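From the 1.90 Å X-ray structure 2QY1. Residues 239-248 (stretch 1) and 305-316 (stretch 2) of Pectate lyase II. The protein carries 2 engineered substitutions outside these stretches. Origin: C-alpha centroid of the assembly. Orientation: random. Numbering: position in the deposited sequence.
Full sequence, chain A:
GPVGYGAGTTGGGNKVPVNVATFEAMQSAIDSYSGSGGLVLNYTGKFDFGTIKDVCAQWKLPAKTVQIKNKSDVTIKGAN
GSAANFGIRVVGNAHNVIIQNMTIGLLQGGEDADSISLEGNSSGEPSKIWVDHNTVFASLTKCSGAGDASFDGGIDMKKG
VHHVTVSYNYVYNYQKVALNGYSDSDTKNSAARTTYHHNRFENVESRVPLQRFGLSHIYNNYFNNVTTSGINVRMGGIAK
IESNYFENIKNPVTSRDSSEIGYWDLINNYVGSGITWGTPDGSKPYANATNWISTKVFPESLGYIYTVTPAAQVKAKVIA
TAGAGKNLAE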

# COMPACT_ATOMS: atom_id res chain seq x y z
N ALA A 239 4.41 -14.28 5.85
CA ALA A 239 3.14 -13.82 5.31
C ALA A 239 2.11 -14.95 5.27
O ALA A 239 2.36 -16.00 4.68
CB ALA A 239 3.33 -13.23 3.93
N LYS A 240 0.96 -14.73 5.90
CA LYS A 240 -0.18 -15.61 5.73
C LYS A 240 -0.90 -15.18 4.45
O LYS A 240 -1.55 -14.13 4.42
CB LYS A 240 -1.11 -15.56 6.94
CG LYS A 240 -2.28 -16.54 6.86
CD LYS A 240 -3.13 -16.52 8.13
CE LYS A 240 -4.23 -17.57 8.06
NZ LYS A 240 -3.71 -18.96 8.13
N ILE A 241 -0.77 -16.00 3.41
CA ILE A 241 -1.32 -15.68 2.09
C ILE A 241 -2.54 -16.57 1.84
O ILE A 241 -2.41 -17.77 1.60
CB ILE A 241 -0.25 -15.86 0.98
CG1 ILE A 241 0.98 -14.99 1.28
CG2 ILE A 241 -0.83 -15.52 -0.40
CD1 ILE A 241 2.19 -15.26 0.38
N GLU A 242 -3.72 -15.95 1.88
CA GLU A 242 -4.98 -16.68 1.97
C GLU A 242 -6.04 -16.18 0.98
O GLU A 242 -6.28 -14.99 0.88
CB GLU A 242 -5.52 -16.57 3.41
CG GLU A 242 -6.81 -17.32 3.68
CD GLU A 242 -7.34 -17.11 5.10
OE1 GLU A 242 -8.37 -17.72 5.43
OE2 GLU A 242 -6.74 -16.33 5.87
N SER A 243 -6.66 -17.12 0.26
CA SER A 243 -7.82 -16.83 -0.59
C SER A 243 -7.67 -15.63 -1.53
O SER A 243 -8.62 -14.85 -1.72
CB SER A 243 -9.09 -16.67 0.27
OG SER A 243 -9.41 -17.89 0.92
N ASN A 244 -6.49 -15.47 -2.11
CA ASN A 244 -6.27 -14.47 -3.14
C ASN A 244 -6.65 -15.03 -4.51
O ASN A 244 -6.87 -16.24 -4.66
CB ASN A 244 -4.81 -13.99 -3.14
CG ASN A 244 -4.37 -13.44 -1.79
OD1 ASN A 244 -3.73 -14.15 -1.00
ND2 ASN A 244 -4.70 -12.19 -1.52
N TYR A 245 -6.74 -14.15 -5.51
CA TYR A 245 -7.02 -14.54 -6.88
C TYR A 245 -5.84 -14.10 -7.74
O TYR A 245 -5.63 -12.90 -7.94
CB TYR A 245 -8.32 -13.88 -7.36
CG TYR A 245 -8.93 -14.44 -8.63
CD1 TYR A 245 -10.12 -15.16 -8.58
CD2 TYR A 245 -8.34 -14.22 -9.88
CE1 TYR A 245 -10.70 -15.66 -9.74
CE2 TYR A 245 -8.91 -14.73 -11.04
CZ TYR A 245 -10.09 -15.44 -10.96
OH TYR A 245 -10.67 -15.95 -12.11
N PHE A 246 -5.06 -15.06 -8.23
CA PHE A 246 -3.88 -14.79 -9.05
C PHE A 246 -4.12 -15.16 -10.51
O PHE A 246 -4.60 -16.26 -10.80
CB PHE A 246 -2.67 -15.59 -8.55
CG PHE A 246 -2.22 -15.26 -7.15
CD1 PHE A 246 -2.62 -16.05 -6.08
CD2 PHE A 246 -1.38 -14.17 -6.91
CE1 PHE A 246 -2.20 -15.75 -4.79
CE2 PHE A 246 -0.95 -13.87 -5.62
CZ PHE A 246 -1.36 -14.67 -4.55
N GLU A 247 -3.79 -14.25 -11.42
CA GLU A 247 -3.74 -14.56 -12.86
C GLU A 247 -2.82 -13.60 -13.59
O GLU A 247 -2.61 -12.47 -13.14
CB GLU A 247 -5.14 -14.57 -13.49
CG GLU A 247 -5.90 -13.25 -13.44
CD GLU A 247 -7.24 -13.31 -14.14
OE1 GLU A 247 -7.54 -14.33 -14.79
OE2 GLU A 247 -8.01 -12.32 -14.04
N ASN A 248 -2.27 -14.05 -14.72
CA ASN A 248 -1.32 -13.26 -15.52
C ASN A 248 -0.27 -12.58 -14.63
O ASN A 248 -0.14 -11.36 -14.62
CB ASN A 248 -2.07 -12.24 -16.39
CG ASN A 248 -3.13 -12.89 -17.27
OD1 ASN A 248 -4.30 -12.52 -17.22
ND2 ASN A 248 -2.72 -13.86 -18.08
N ILE A 305 -10.82 -10.89 14.03
CA ILE A 305 -11.84 -11.63 13.29
C ILE A 305 -11.94 -11.08 11.86
O ILE A 305 -11.89 -9.86 11.66
CB ILE A 305 -13.22 -11.53 13.99
CG1 ILE A 305 -13.13 -11.95 15.47
CG2 ILE A 305 -14.30 -12.31 13.23
CD1 ILE A 305 -12.71 -13.40 15.72
N TYR A 306 -12.07 -11.97 10.88
CA TYR A 306 -12.21 -11.57 9.48
C TYR A 306 -13.09 -12.51 8.67
O TYR A 306 -13.13 -13.72 8.94
CB TYR A 306 -10.83 -11.41 8.82
CG TYR A 306 -10.01 -12.68 8.72
CD1 TYR A 306 -9.33 -13.19 9.83
CD2 TYR A 306 -9.89 -13.36 7.51
CE1 TYR A 306 -8.57 -14.36 9.74
CE2 TYR A 306 -9.13 -14.53 7.41
CZ TYR A 306 -8.47 -15.02 8.53
OH TYR A 306 -7.72 -16.17 8.42
N THR A 307 -13.81 -11.96 7.70
CA THR A 307 -14.68 -12.73 6.81
C THR A 307 -14.02 -12.89 5.45
O THR A 307 -13.74 -11.90 4.77
CB THR A 307 -16.07 -12.07 6.65
OG1 THR A 307 -16.72 -11.98 7.92
CG2 THR A 307 -16.96 -12.89 5.71
N VAL A 308 -13.77 -14.14 5.06
CA VAL A 308 -13.13 -14.42 3.78
C VAL A 308 -14.15 -14.53 2.65
O VAL A 308 -15.15 -15.24 2.77
CB VAL A 308 -12.24 -15.70 3.82
CG1 VAL A 308 -10.98 -15.44 4.63
CG2 VAL A 308 -13.00 -16.89 4.38
N THR A 309 -13.91 -13.78 1.58
CA THR A 309 -14.62 -13.97 0.32
C THR A 309 -14.08 -15.26 -0.28
O THR A 309 -12.86 -15.44 -0.33
CB THR A 309 -14.34 -12.79 -0.65
OG1 THR A 309 -14.66 -11.55 -0.02
CG2 THR A 309 -15.16 -12.93 -1.93
N PRO A 310 -14.98 -16.18 -0.72
CA PRO A 310 -14.50 -17.37 -1.43
C PRO A 310 -13.56 -16.97 -2.56
O PRO A 310 -13.90 -16.08 -3.36
CB PRO A 310 -15.79 -17.99 -1.97
CG PRO A 310 -16.83 -17.58 -0.97
CD PRO A 310 -16.44 -16.19 -0.56
N ALA A 311 -12.40 -17.62 -2.62
CA ALA A 311 -11.30 -17.21 -3.50
C ALA A 311 -11.68 -17.01 -4.96
O ALA A 311 -11.23 -16.05 -5.60
CB ALA A 311 -10.14 -18.19 -3.38
N ALA A 312 -12.52 -17.90 -5.49
CA ALA A 312 -12.97 -17.82 -6.89
C ALA A 312 -13.81 -16.58 -7.17
O ALA A 312 -13.86 -16.10 -8.30
CB ALA A 312 -13.73 -19.09 -7.28
N GLN A 313 -14.45 -16.05 -6.12
CA GLN A 313 -15.31 -14.88 -6.23
C GLN A 313 -14.55 -13.56 -6.03
O GLN A 313 -15.11 -12.49 -6.25
CB GLN A 313 -16.47 -14.98 -5.24
CG GLN A 313 -17.42 -16.16 -5.51
CD GLN A 313 -18.46 -16.35 -4.42
OE1 GLN A 313 -18.91 -17.47 -4.16
NE2 GLN A 313 -18.85 -15.26 -3.77
N VAL A 314 -13.29 -13.66 -5.62
CA VAL A 314 -12.46 -12.49 -5.30
C VAL A 314 -12.27 -11.53 -6.48
O VAL A 314 -12.38 -10.31 -6.31
CB VAL A 314 -11.09 -12.90 -4.67
CG1 VAL A 314 -10.07 -11.76 -4.72
CG2 VAL A 314 -11.29 -13.38 -3.24
N LYS A 315 -12.00 -12.06 -7.67
CA LYS A 315 -11.85 -11.23 -8.86
C LYS A 315 -13.04 -10.29 -9.05
O LYS A 315 -12.87 -9.08 -9.14
CB LYS A 315 -11.63 -12.08 -10.12
CG LYS A 315 -11.60 -11.28 -11.42
CD LYS A 315 -11.18 -12.14 -12.61
CE LYS A 315 -11.26 -11.36 -13.92
NZ LYS A 315 -10.71 -12.12 -15.08
N ALA A 316 -14.25 -10.87 -9.09
CA ALA A 316 -15.48 -10.09 -9.27
C ALA A 316 -15.74 -9.14 -8.11
O ALA A 316 -16.07 -7.97 -8.32
CB ALA A 316 -16.67 -11.03 -9.48
O HOH W 1 -11.53 -19.30 -0.07

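Packing of residues 239-248 against 305-316 of pectate lyase II, two segments of one chain that bury 527 Å² between them, both sides summed. The first segment runs as strand through 239-242, breaks at S243 and N244, and resumes as strand at Y245. The second is an extended loop that bends near P310 and leads into a helix containing 314-316; within the bend, Q313 N bonds to P310 O (2.8 Å) and V314 N to A311 O (3.2 Å). The backbones come closest where the strand is broken, with S243 CA 4.6 Å from A311 CA; farther along, Y245 CA lies 6.0 Å from V314 CA.

Y245 contributes the largest covered area. Its chi1 is t, and its ring lies against A311, A312 and K315. K315 CB sits over one face, 3.6 Å from the ring centroid and only 5° off the normal, a CH-pi contact in which an aliphatic carbon rests on the aromatic cloud. At the ring edge, near its plane, are two backbone oxygens: A311 O is 3.3 Å from Y245 CD1 and A312 O is 3.5 Å from Y245 CE1. This placement suits the ring's slightly positive rim. At the base of the side chain, Y245 CB meets V314 CG1 at 3.8 Å, an apolar contact.

S243 has positive phi and psi (49/39), and its CB points toward the second segment where the two backbones are nearest. Its CA is 3.9 Å from A311 CB, methyl against backbone, and its carbonyl oxygen O lies 3.4 Å from V314 CG2. The hydroxyl is not left idle: one water bridges the segments, 2.7 Å from S243 OG and 3.2 Å from A311 N, whose hydrogen it accepts.

K315 serves two partners. While CB covers the tyrosine face, the fully extended chain, t at all four chi angles, carries the ammonium to the carboxylate of E247, where K315 NZ donates to E247 OE2 at 2.9 Å. The pair is both hydrogen bond and salt bridge, so opposite charges reinforce the contact beside the ring.

At the other end of the interface, E242 extends with chi1 and chi2 both t and receives a short hydrogen bond from the phenol, Y306 OH to E242 OE2 at 2.7 Å. The acceptor lies at the edge of the Y306 ring, near its plane, as expected for a phenolic donor. V308 CG1 packs 3.6 Å from E242 OE1, and K240 CE comes within 3.8 Å of Y306 OH.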